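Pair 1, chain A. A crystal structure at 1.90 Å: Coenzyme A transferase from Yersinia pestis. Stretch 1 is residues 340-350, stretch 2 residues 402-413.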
# COMPACT_ATOMS: atom_id res chain seq x y z
N GLN A 340 -15.48 -6.70 8.71
CA GLN A 340 -15.18 -8.13 8.72
C GLN A 340 -13.68 -8.37 8.76
O GLN A 340 -12.90 -7.57 8.24
CB GLN A 340 -15.71 -8.80 7.45
CG GLN A 340 -17.16 -8.55 7.13
CD GLN A 340 -17.52 -9.15 5.79
OE1 GLN A 340 -16.87 -8.87 4.78
NE2 GLN A 340 -18.52 -10.01 5.78
N ILE A 341 -13.30 -9.49 9.36
CA ILE A 341 -11.92 -9.96 9.32
C ILE A 341 -11.95 -11.42 8.87
O ILE A 341 -12.74 -12.21 9.40
CB ILE A 341 -11.25 -9.89 10.71
CG1 ILE A 341 -11.30 -8.46 11.27
CG2 ILE A 341 -9.81 -10.38 10.63
CD1 ILE A 341 -10.66 -8.34 12.66
N ASP A 342 -11.13 -11.79 7.91
CA ASP A 342 -11.16 -13.19 7.50
C ASP A 342 -10.00 -13.99 8.09
O ASP A 342 -9.15 -13.43 8.78
CB ASP A 342 -11.33 -13.37 5.97
CG ASP A 342 -10.07 -13.06 5.17
OD1 ASP A 342 -8.95 -13.01 5.74
OD2 ASP A 342 -10.22 -12.91 3.93
N LEU A 343 -9.99 -15.30 7.85
CA LEU A 343 -9.01 -16.17 8.48
C LEU A 343 -7.58 -16.00 7.96
O LEU A 343 -6.65 -16.59 8.50
CB LEU A 343 -9.45 -17.64 8.38
CG LEU A 343 -10.74 -17.93 9.15
CD1 LEU A 343 -11.18 -19.39 8.97
CD2 LEU A 343 -10.56 -17.59 10.64
N THR A 344 -7.41 -15.19 6.91
CA THR A 344 -6.08 -14.87 6.41
C THR A 344 -5.54 -13.62 7.10
O THR A 344 -4.35 -13.32 7.00
CB THR A 344 -6.06 -14.61 4.87
OG1 THR A 344 -6.59 -13.31 4.59
CG2 THR A 344 -6.86 -15.67 4.13
N GLY A 345 -6.42 -12.89 7.79
CA GLY A 345 -6.02 -11.66 8.46
C GLY A 345 -6.32 -10.40 7.64
O GLY A 345 -6.00 -9.30 8.07
N ALA A 346 -6.93 -10.56 6.47
CA ALA A 346 -7.38 -9.41 5.69
C ALA A 346 -8.64 -8.82 6.33
O ALA A 346 -9.43 -9.55 6.93
CB ALA A 346 -7.67 -9.84 4.26
N CYS A 347 -8.84 -7.51 6.17
CA CYS A 347 -10.00 -6.83 6.74
C CYS A 347 -10.82 -6.13 5.66
O CYS A 347 -10.28 -5.67 4.65
CB CYS A 347 -9.55 -5.80 7.78
SG CYS A 347 -8.48 -6.56 9.06
N ASN A 348 -12.13 -6.05 5.89
CA ASN A 348 -13.05 -5.42 4.95
C ASN A 348 -13.94 -4.40 5.64
O ASN A 348 -14.63 -4.73 6.61
CB ASN A 348 -13.92 -6.47 4.27
CG ASN A 348 -14.93 -5.85 3.31
OD1 ASN A 348 -14.63 -4.85 2.65
ND2 ASN A 348 -16.12 -6.43 3.25
N SER A 349 -13.94 -3.17 5.13
CA SER A 349 -14.78 -2.11 5.68
C SER A 349 -15.92 -1.73 4.74
O SER A 349 -16.70 -0.84 5.03
CB SER A 349 -13.94 -0.87 5.97
OG SER A 349 -13.06 -1.08 7.06
N GLU A 350 -16.01 -2.41 3.59
CA GLU A 350 -17.02 -2.04 2.60
C GLU A 350 -18.38 -2.62 2.94
O GLU A 350 -18.52 -3.83 3.09
CB GLU A 350 -16.58 -2.50 1.21
CG GLU A 350 -17.62 -2.26 0.14
CD GLU A 350 -18.01 -0.79 0.04
OE1 GLU A 350 -17.10 0.06 -0.13
OE2 GLU A 350 -19.22 -0.49 0.15
N VAL A 402 -10.03 -6.51 -0.88
CA VAL A 402 -10.16 -6.20 0.54
C VAL A 402 -9.87 -4.73 0.85
O VAL A 402 -9.48 -3.98 -0.04
CB VAL A 402 -9.24 -7.10 1.36
CG1 VAL A 402 -9.55 -8.57 1.07
CG2 VAL A 402 -7.77 -6.79 1.06
N THR A 403 -10.08 -4.32 2.10
CA THR A 403 -9.72 -2.97 2.51
C THR A 403 -8.29 -2.94 3.02
O THR A 403 -7.47 -2.15 2.55
CB THR A 403 -10.65 -2.44 3.60
OG1 THR A 403 -12.00 -2.50 3.13
CG2 THR A 403 -10.30 -1.00 3.92
N THR A 404 -7.99 -3.81 3.98
CA THR A 404 -6.62 -3.97 4.46
C THR A 404 -6.14 -5.37 4.10
O THR A 404 -6.70 -6.36 4.57
CB THR A 404 -6.52 -3.76 6.00
OG1 THR A 404 -6.95 -2.44 6.34
CG2 THR A 404 -5.10 -3.93 6.48
N PRO A 405 -5.09 -5.45 3.27
CA PRO A 405 -4.53 -6.73 2.80
C PRO A 405 -3.94 -7.51 3.95
O PRO A 405 -3.46 -6.92 4.93
CB PRO A 405 -3.40 -6.29 1.86
CG PRO A 405 -3.77 -4.90 1.44
CD PRO A 405 -4.39 -4.30 2.67
N ARG A 406 -3.94 -8.84 3.85
CA ARG A 406 -3.38 -9.65 4.92
C ARG A 406 -1.89 -9.36 5.10
O ARG A 406 -1.34 -9.60 6.16
CB ARG A 406 -3.59 -11.13 4.66
CG ARG A 406 -2.72 -11.70 3.53
CD ARG A 406 -2.78 -13.23 3.53
NE ARG A 406 -2.45 -13.79 2.23
CZ ARG A 406 -2.50 -15.09 1.94
NH1 ARG A 406 -2.85 -15.97 2.87
NH2 ARG A 406 -2.20 -15.51 0.71
N ILE A 407 -1.23 -8.83 4.07
CA ILE A 407 0.20 -8.57 4.23
C ILE A 407 0.47 -7.31 5.05
O ILE A 407 1.60 -7.07 5.46
CB ILE A 407 0.94 -8.45 2.87
CG1 ILE A 407 0.35 -7.32 2.03
CG2 ILE A 407 0.94 -9.81 2.14
CD1 ILE A 407 1.02 -7.13 0.68
N ASP A 408 -0.56 -6.49 5.25
CA ASP A 408 -0.40 -5.25 6.00
C ASP A 408 -0.98 -5.23 7.41
O ASP A 408 -0.60 -4.39 8.23
CB ASP A 408 -1.00 -4.08 5.21
CG ASP A 408 -0.23 -3.77 3.95
OD1 ASP A 408 1.00 -3.60 4.03
OD2 ASP A 408 -0.86 -3.70 2.88
N THR A 409 -1.88 -6.15 7.71
CA THR A 409 -2.51 -6.16 9.03
C THR A 409 -1.48 -6.38 10.13
O THR A 409 -0.57 -7.20 9.99
CB THR A 409 -3.62 -7.21 9.13
OG1 THR A 409 -4.53 -7.06 8.03
CG2 THR A 409 -4.39 -7.04 10.43
N HIS A 410 -1.62 -5.63 11.21
CA HIS A 410 -0.71 -5.72 12.33
C HIS A 410 -1.41 -6.36 13.52
O HIS A 410 -1.22 -7.54 13.81
CB HIS A 410 -0.22 -4.32 12.71
CG HIS A 410 0.88 -4.32 13.73
ND1 HIS A 410 1.27 -3.18 14.40
CD2 HIS A 410 1.68 -5.31 14.18
CE1 HIS A 410 2.26 -3.47 15.23
NE2 HIS A 410 2.53 -4.76 15.11
N TYR A 411 -2.24 -5.57 14.19
CA TYR A 411 -2.97 -6.04 15.35
C TYR A 411 -4.46 -6.02 15.10
O TYR A 411 -5.00 -5.00 14.66
CB TYR A 411 -2.73 -5.09 16.53
CG TYR A 411 -1.58 -5.44 17.44
CD1 TYR A 411 -1.74 -6.35 18.47
CD2 TYR A 411 -0.34 -4.83 17.29
CE1 TYR A 411 -0.69 -6.66 19.32
CE2 TYR A 411 0.71 -5.14 18.13
CZ TYR A 411 0.53 -6.05 19.14
OH TYR A 411 1.58 -6.35 19.97
N ILE A 412 -5.14 -7.12 15.39
CA ILE A 412 -6.60 -7.11 15.29
C ILE A 412 -7.16 -7.30 16.69
O ILE A 412 -6.52 -7.91 17.54
CB ILE A 412 -7.13 -8.20 14.37
CG1 ILE A 412 -6.59 -9.57 14.78
CG2 ILE A 412 -6.78 -7.86 12.91
CD1 ILE A 412 -7.27 -10.75 14.06
N VAL A 413 -8.36 -6.77 16.93
CA VAL A 413 -8.98 -6.82 18.25
C VAL A 413 -10.47 -7.06 18.12
O VAL A 413 -11.13 -6.45 17.29
CB VAL A 413 -8.79 -5.50 19.01
CG1 VAL A 413 -9.68 -5.47 20.28
CG2 VAL A 413 -7.30 -5.30 19.36
O HOH W 1 -2.90 -15.92 5.73

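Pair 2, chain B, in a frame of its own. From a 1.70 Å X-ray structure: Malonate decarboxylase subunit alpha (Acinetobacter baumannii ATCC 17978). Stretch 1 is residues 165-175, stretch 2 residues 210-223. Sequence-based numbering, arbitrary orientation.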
# COMPACT_ATOMS: atom_id res chain seq x y z
N MET B 165 -21.53 6.53 15.58
CA MET B 165 -22.13 6.06 16.83
C MET B 165 -21.07 5.36 17.67
O MET B 165 -20.16 4.72 17.13
CB MET B 165 -23.31 5.12 16.52
CG MET B 165 -24.11 4.68 17.71
SD MET B 165 -25.47 3.61 17.20
CE MET B 165 -26.77 4.82 16.96
N ALA B 166 -21.17 5.52 18.98
CA ALA B 166 -20.37 4.76 19.92
C ALA B 166 -21.27 4.19 21.00
O ALA B 166 -22.31 4.77 21.33
CB ALA B 166 -19.27 5.60 20.58
N ASP B 167 -20.87 3.05 21.54
CA ASP B 167 -21.47 2.58 22.78
C ASP B 167 -20.62 3.09 23.94
O ASP B 167 -19.64 3.81 23.74
CB ASP B 167 -21.61 1.06 22.76
CG ASP B 167 -20.28 0.33 22.84
OD1 ASP B 167 -19.22 0.94 23.09
OD2 ASP B 167 -20.29 -0.90 22.63
N ARG B 168 -20.97 2.71 25.17
CA ARG B 168 -20.27 3.25 26.32
C ARG B 168 -18.96 2.53 26.63
O ARG B 168 -18.26 2.91 27.58
CB ARG B 168 -21.18 3.25 27.55
CG ARG B 168 -22.37 4.18 27.37
CD ARG B 168 -23.16 4.30 28.65
NE ARG B 168 -24.20 5.31 28.53
CZ ARG B 168 -24.04 6.59 28.85
NH1 ARG B 168 -22.87 7.02 29.30
NH2 ARG B 168 -25.05 7.44 28.70
N GLN B 169 -18.61 1.53 25.84
CA GLN B 169 -17.29 0.92 25.94
C GLN B 169 -16.28 1.56 24.99
O GLN B 169 -15.08 1.35 25.15
CB GLN B 169 -17.37 -0.58 25.65
CG GLN B 169 -17.93 -1.39 26.79
CD GLN B 169 -16.96 -1.46 27.95
OE1 GLN B 169 -15.96 -2.17 27.88
NE2 GLN B 169 -17.24 -0.70 29.01
N GLY B 170 -16.75 2.32 24.00
CA GLY B 170 -15.87 2.89 22.99
C GLY B 170 -15.82 2.14 21.68
O GLY B 170 -14.99 2.49 20.83
N ASN B 171 -16.65 1.12 21.48
CA ASN B 171 -16.85 0.57 20.14
C ASN B 171 -17.43 1.65 19.23
O ASN B 171 -18.37 2.35 19.61
CB ASN B 171 -17.79 -0.63 20.19
CG ASN B 171 -17.20 -1.82 20.91
OD1 ASN B 171 -16.19 -2.39 20.47
ND2 ASN B 171 -17.84 -2.23 22.00
N ILE B 172 -16.90 1.77 18.00
CA ILE B 172 -17.30 2.84 17.09
C ILE B 172 -17.92 2.23 15.84
O ILE B 172 -17.37 1.30 15.25
CB ILE B 172 -16.13 3.76 16.69
CG1 ILE B 172 -15.25 4.13 17.90
CG2 ILE B 172 -16.68 5.02 16.04
CD1 ILE B 172 -15.94 5.04 18.91
N TYR B 173 -19.04 2.80 15.42
CA TYR B 173 -19.58 2.57 14.09
C TYR B 173 -19.21 3.77 13.21
O TYR B 173 -19.60 4.90 13.52
CB TYR B 173 -21.09 2.39 14.15
CG TYR B 173 -21.76 2.34 12.79
CD1 TYR B 173 -21.42 1.35 11.88
CD2 TYR B 173 -22.70 3.29 12.41
CE1 TYR B 173 -22.01 1.31 10.62
CE2 TYR B 173 -23.30 3.26 11.17
CZ TYR B 173 -22.95 2.26 10.28
OH TYR B 173 -23.53 2.22 9.03
N THR B 174 -18.42 3.53 12.16
CA THR B 174 -18.06 4.57 11.20
C THR B 174 -18.76 4.43 9.84
O THR B 174 -18.84 5.42 9.10
CB THR B 174 -16.54 4.61 10.98
OG1 THR B 174 -16.05 3.30 10.64
CG2 THR B 174 -15.82 5.05 12.24
N GLY B 175 -19.22 3.23 9.49
CA GLY B 175 -20.14 3.04 8.39
C GLY B 175 -19.61 3.45 7.03
O GLY B 175 -18.43 3.23 6.70
N PRO B 210 -24.91 -0.59 14.38
CA PRO B 210 -25.08 -1.37 13.14
C PRO B 210 -23.98 -2.40 12.95
O PRO B 210 -24.25 -3.57 12.63
CB PRO B 210 -25.08 -0.28 12.07
CG PRO B 210 -25.69 0.93 12.80
CD PRO B 210 -25.04 0.85 14.16
N ARG B 211 -22.74 -2.00 13.21
CA ARG B 211 -21.61 -2.92 13.33
C ARG B 211 -20.51 -2.19 14.09
O ARG B 211 -20.57 -0.97 14.29
CB ARG B 211 -21.11 -3.36 11.95
CG ARG B 211 -20.60 -2.20 11.10
CD ARG B 211 -20.11 -2.67 9.73
NE ARG B 211 -19.48 -1.58 8.99
CZ ARG B 211 -19.97 -1.02 7.90
NH1 ARG B 211 -21.12 -1.45 7.38
NH2 ARG B 211 -19.29 -0.03 7.32
N VAL B 212 -19.49 -2.94 14.48
CA VAL B 212 -18.29 -2.38 15.09
C VAL B 212 -17.24 -2.23 14.00
O VAL B 212 -16.77 -3.23 13.44
CB VAL B 212 -17.76 -3.25 16.25
CG1 VAL B 212 -16.50 -2.62 16.83
CG2 VAL B 212 -18.83 -3.41 17.35
N ASP B 213 -16.86 -0.99 13.71
CA ASP B 213 -15.78 -0.70 12.77
C ASP B 213 -14.45 -0.46 13.47
O ASP B 213 -13.40 -0.78 12.90
CB ASP B 213 -16.13 0.52 11.93
CG ASP B 213 -17.23 0.25 10.93
OD1 ASP B 213 -17.01 -0.62 10.07
OD2 ASP B 213 -18.29 0.89 10.99
N ILE B 214 -14.48 0.11 14.67
CA ILE B 214 -13.29 0.32 15.49
C ILE B 214 -13.59 -0.32 16.83
O ILE B 214 -14.51 0.12 17.53
CB ILE B 214 -12.97 1.81 15.69
CG1 ILE B 214 -12.84 2.56 14.35
CG2 ILE B 214 -11.71 1.97 16.54
CD1 ILE B 214 -11.65 2.13 13.52
N PRO B 215 -12.85 -1.35 17.24
CA PRO B 215 -13.12 -1.99 18.54
C PRO B 215 -12.82 -1.08 19.73
O PRO B 215 -11.93 -0.23 19.69
CB PRO B 215 -12.18 -3.21 18.56
CG PRO B 215 -11.62 -3.33 17.17
CD PRO B 215 -11.71 -1.96 16.54
N ALA B 216 -13.58 -1.32 20.80
CA ALA B 216 -13.44 -0.56 22.04
C ALA B 216 -12.00 -0.52 22.55
O ALA B 216 -11.56 0.48 23.12
CB ALA B 216 -14.37 -1.16 23.10
N SER B 217 -11.27 -1.62 22.39
CA SER B 217 -9.92 -1.60 22.96
C SER B 217 -8.97 -0.68 22.20
O SER B 217 -7.88 -0.39 22.72
CB SER B 217 -9.37 -3.02 23.03
OG SER B 217 -9.21 -3.56 21.73
N TRP B 218 -9.34 -0.20 21.01
CA TRP B 218 -8.52 0.79 20.32
C TRP B 218 -8.80 2.22 20.75
O TRP B 218 -8.03 3.13 20.38
CB TRP B 218 -8.73 0.72 18.79
CG TRP B 218 -8.39 -0.59 18.17
CD1 TRP B 218 -8.21 -1.80 18.81
CD2 TRP B 218 -8.21 -0.85 16.78
NE1 TRP B 218 -7.93 -2.78 17.89
CE2 TRP B 218 -7.93 -2.23 16.64
CE3 TRP B 218 -8.27 -0.05 15.63
CZ2 TRP B 218 -7.71 -2.82 15.40
CZ3 TRP B 218 -8.04 -0.65 14.40
CH2 TRP B 218 -7.76 -2.02 14.30
N VAL B 219 -9.86 2.46 21.52
CA VAL B 219 -10.38 3.79 21.78
C VAL B 219 -10.19 4.11 23.26
O VAL B 219 -10.52 3.30 24.12
CB VAL B 219 -11.87 3.88 21.38
CG1 VAL B 219 -12.47 5.24 21.76
CG2 VAL B 219 -12.05 3.59 19.88
N ASP B 220 -9.69 5.31 23.56
CA ASP B 220 -9.63 5.69 24.97
C ASP B 220 -10.84 6.50 25.42
O ASP B 220 -11.34 6.29 26.54
CB ASP B 220 -8.33 6.45 25.24
CG ASP B 220 -7.13 5.60 24.92
OD1 ASP B 220 -6.92 4.58 25.63
OD2 ASP B 220 -6.44 5.91 23.93
N TYR B 221 -11.34 7.40 24.58
CA TYR B 221 -12.50 8.21 24.96
C TYR B 221 -13.39 8.47 23.76
O TYR B 221 -12.92 8.54 22.62
CB TYR B 221 -12.10 9.56 25.54
CG TYR B 221 -11.33 9.47 26.83
CD1 TYR B 221 -11.98 9.32 28.05
CD2 TYR B 221 -9.95 9.55 26.81
CE1 TYR B 221 -11.24 9.25 29.25
CE2 TYR B 221 -9.22 9.48 27.98
CZ TYR B 221 -9.86 9.32 29.19
OH TYR B 221 -9.10 9.26 30.33
N VAL B 222 -14.69 8.64 24.03
CA VAL B 222 -15.63 9.11 23.04
C VAL B 222 -16.30 10.37 23.58
O VAL B 222 -16.35 10.60 24.79
CB VAL B 222 -16.70 8.05 22.65
CG1 VAL B 222 -16.03 6.79 22.11
CG2 VAL B 222 -17.61 7.74 23.84
N VAL B 223 -16.79 11.20 22.67
CA VAL B 223 -17.54 12.41 23.03
C VAL B 223 -18.63 12.60 21.99
O VAL B 223 -18.39 12.43 20.80
CB VAL B 223 -16.63 13.65 23.12
CG1 VAL B 223 -16.00 13.99 21.75
CG2 VAL B 223 -17.40 14.85 23.65

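What backbone arrangement do the two pairs share? In each, a type I turn closes a short hairpin, and the strand leaving the turn makes a single antiparallel bridge to the second stretch: A:Cys347 with A:Thr404 in pair 1, B:Ile172 with B:Ile214 in pair 2. Fourteen central residues superpose with an RMSD of 0.7 Å. The bridge bonds correspond: A:Cys347 N to A:Thr404 O is 2.9 Å, as is B:Ile172 N to B:Ile214 O. The carbonyl at the bridge accepts two amides, from A:Thr403 N (2.9 Å) and A:Thr404 N (3.0 Å) to A:Cys347 O, and from B:Asp213 N (2.8 Å) and B:Ile214 N (3.2 Å) to B:Ile172 O.

How is the turn held in place? A:Asp342 and B:Asp167 coincide, both with chi1 in p. Each OD1 accepts a backbone amide of the turn, A:Thr344 N to A:Asp342 OD1 and B:Gln169 N to B:Asp167 OD1, both at 2.9 Å; pair 1 adds the hydroxyl bond from A:Thr344 OG1 to A:Asp342 OD1 at 2.6 Å. The matched A:Gly345 and B:Gly170 have phi near 100°, where a CB would be jammed against the preceding carbonyl; an ideal CB on B:Gly170 would also crowd B:Val219 CB.

What fills the space beside the glycine? A:Thr409 and B:Val219 nearly coincide in their side-chain centres, yet act differently. A:Thr409 OG1 donates to A:Gly345 O at 2.7 Å, whereas B:Val219 packs its CG2 3.8 Å from B:Ile172 CG1. At the position after the glycine, A:Ala346 rests its CB 3.9 Å from A:Val402 CG1, while the longer B:Asn171 reaches across, its OD1 accepting from B:Ala216 N at 2.8 Å. Matching B:Ala216 is A:Arg406; one water links A:Arg406 NH1 to A:Thr344 O. Before the turn, A:Ile341 CD1 reaches A:Ile412 CG2 at 3.9 Å, while the smaller B:Ala166 places its CB 3.8 Å from B:Val222 CG1.

How does the far end of the contact close? A:Thr403 and B:Asp213 both point toward the first stretch and accept backbone amides. A:Thr403 OG1 takes A:Ser349 N at 2.9 Å; the carboxylate does more, B:Asp213 OD2 receiving B:Thr174 N and B:Gly175 N, each at 2.9 Å. B:Asp213 OD1 meanwhile forms a salt bridge with B:Arg211 NE at 2.9 Å, and the B:Arg211 guanidinium lies with one face against B:Tyr173. That tyrosine also takes B:Pro210 over a ring face. Its match A:Asn348, with the same chi1 t, donates from ND2 to A:Gln340 OE1 at 3.0 Å.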